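Local structure of INRS (Synechocystis sp., 5FMN) at residues D76-E81 and L96-E101. The protein is a nickel-responsive transcriptional regulator that probably represses genes by binding regulatory DNA, as CsoR-like metal sensors do. Numbering follows the deposited sequence.
Sequences DDHMNE and LAELKE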
# COMPACT_ATOMS: atom_id res chain seq x y z
N ASP B 76 -8.06 13.00 10.34
CA ASP B 76 -9.34 13.05 11.07
C ASP B 76 -9.68 14.46 11.55
O ASP B 76 -10.80 14.91 11.34
CB ASP B 76 -9.32 12.10 12.25
CG ASP B 76 -9.50 10.65 11.84
OD1 ASP B 76 -9.86 10.43 10.64
OD2 ASP B 76 -9.30 9.76 12.73
N ASP B 77 -8.69 15.16 12.12
CA ASP B 77 -8.91 16.53 12.59
C ASP B 77 -9.20 17.49 11.45
O ASP B 77 -10.08 18.31 11.56
CB ASP B 77 -7.72 17.05 13.44
CG ASP B 77 -7.61 16.34 14.80
OD1 ASP B 77 -8.63 15.82 15.30
OD2 ASP B 77 -6.50 16.31 15.39
N HIS B 78 -8.46 17.36 10.35
CA HIS B 78 -8.74 18.12 9.13
C HIS B 78 -10.18 17.91 8.61
O HIS B 78 -10.92 18.87 8.39
CB HIS B 78 -7.73 17.75 8.06
CG HIS B 78 -7.82 18.61 6.83
ND1 HIS B 78 -7.31 19.88 6.76
CD2 HIS B 78 -8.37 18.35 5.61
CE1 HIS B 78 -7.58 20.40 5.57
NE2 HIS B 78 -8.25 19.50 4.87
N MET B 79 -10.57 16.64 8.48
CA MET B 79 -11.92 16.24 8.05
C MET B 79 -12.98 16.87 8.92
O MET B 79 -13.99 17.37 8.40
CB MET B 79 -12.13 14.72 8.13
CG MET B 79 -12.11 13.94 6.82
SD MET B 79 -12.74 12.24 6.95
CE MET B 79 -11.89 11.65 8.44
N ASN B 80 -12.76 16.78 10.24
CA ASN B 80 -13.62 17.42 11.21
C ASN B 80 -13.79 18.93 10.98
O ASN B 80 -14.92 19.41 10.95
CB ASN B 80 -13.14 17.16 12.64
CG ASN B 80 -14.06 17.78 13.68
OD1 ASN B 80 -15.27 17.87 13.50
ND2 ASN B 80 -13.47 18.29 14.75
N GLU B 81 -12.69 19.66 10.76
CA GLU B 81 -12.79 21.09 10.41
C GLU B 81 -13.56 21.30 9.11
O GLU B 81 -14.38 22.19 9.04
CB GLU B 81 -11.45 21.78 10.30
CG GLU B 81 -10.66 21.77 11.60
CD GLU B 81 -9.24 22.28 11.42
OE1 GLU B 81 -8.90 22.69 10.27
OE2 GLU B 81 -8.49 22.27 12.43
N LEU B 96 -15.32 20.28 0.24
CA LEU B 96 -14.98 19.05 -0.48
C LEU B 96 -13.57 19.08 -1.08
O LEU B 96 -12.86 18.09 -1.05
CB LEU B 96 -15.99 18.78 -1.60
CG LEU B 96 -17.34 18.21 -1.20
CD1 LEU B 96 -18.06 17.80 -2.48
CD2 LEU B 96 -17.22 17.05 -0.22
N ALA B 97 -13.21 20.20 -1.69
CA ALA B 97 -11.97 20.28 -2.43
C ALA B 97 -10.80 20.29 -1.44
O ALA B 97 -9.75 19.78 -1.75
CB ALA B 97 -11.95 21.53 -3.31
N GLU B 98 -11.00 20.91 -0.27
CA GLU B 98 -10.03 20.84 0.83
C GLU B 98 -9.81 19.42 1.34
O GLU B 98 -8.70 19.03 1.72
CB GLU B 98 -10.52 21.67 2.01
CG GLU B 98 -10.08 23.11 1.96
CD GLU B 98 -8.71 23.29 2.55
OE1 GLU B 98 -8.58 23.16 3.78
OE2 GLU B 98 -7.76 23.48 1.76
N LEU B 99 -10.90 18.67 1.45
CA LEU B 99 -10.80 17.34 1.97
C LEU B 99 -10.03 16.53 0.96
O LEU B 99 -9.19 15.73 1.36
CB LEU B 99 -12.18 16.69 2.16
CG LEU B 99 -12.27 15.83 3.41
CD1 LEU B 99 -13.64 15.18 3.50
CD2 LEU B 99 -11.17 14.77 3.41
N LYS B 100 -10.36 16.70 -0.32
CA LYS B 100 -9.82 15.84 -1.37
C LYS B 100 -8.33 16.04 -1.55
O LYS B 100 -7.63 15.06 -1.78
CB LYS B 100 -10.55 16.04 -2.70
CG LYS B 100 -11.95 15.42 -2.70
CD LYS B 100 -12.90 16.08 -3.69
CE LYS B 100 -14.17 15.27 -3.83
NZ LYS B 100 -14.89 15.62 -5.08
N GLU B 101 -7.86 17.27 -1.37
CA GLU B 101 -6.44 17.57 -1.40
C GLU B 101 -5.71 16.82 -0.31
O GLU B 101 -4.59 16.35 -0.51
CB GLU B 101 -6.12 19.08 -1.21
CG GLU B 101 -4.85 19.48 -2.00
CD GLU B 101 -3.97 20.60 -1.41
OE1 GLU B 101 -4.46 21.69 -1.02
OE2 GLU B 101 -2.72 20.42 -1.43
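His-78 reaches from helix 53-89 to the backbone of helix 92-106. Its CG lies anti to the backbone N (chi1 -173°), which carries the ring across to the neighbouring helix. There NE2 donates a hydrogen bond to the carbonyl O of Glu-98, at 3.2 Å. The N-H...O angle is 150°. The donor stands well above the carbonyl plane, while the oxygen lies only slightly off the plane of the ring. The Glu-98 side chain crosses the imidazole at about a right angle. A bend at chi2 turns its carboxylate to the ring, and OE1 comes 3.4 Å from His-78 CE1. Ring and carboxylate planes are 60° apart. OE1 also has a long, weak ion pair with Arg-85.

The two segments run antiparallel as the arms of a helical hairpin, with axes 9.8 Å apart. The hairpin belongs to the three-helix, CsoR-like subunit of a tetramer. This chain is the C-terminal part of the protein, with its metal-sensitive repressor region. His-78 also packs on Cys-53 of the third subunit. In CsoR itself, a cysteine of one subunit and a histidine and a second cysteine of another bind copper. The pairing here is consistent with that plan, and the bond from NE2 could help fix the ring's rotation. With an alanine in place of His-78, the Glu-98 carbonyl is likely to lose this donor and a gap to open between the helices.

Met-79 and Leu-99 make the apolar half of the contact. Leu-99 brings its branched end to the Met-79 chain, and CD2 touches CG at 3.6 Å. CD1 lies 3.9 Å from the same Met-79 CG. The methionine then bends at chi3, which turns its CE from Leu-99. Met-79 packs on Leu-103 of the second subunit, and Leu-99 on Ile-83 of that subunit.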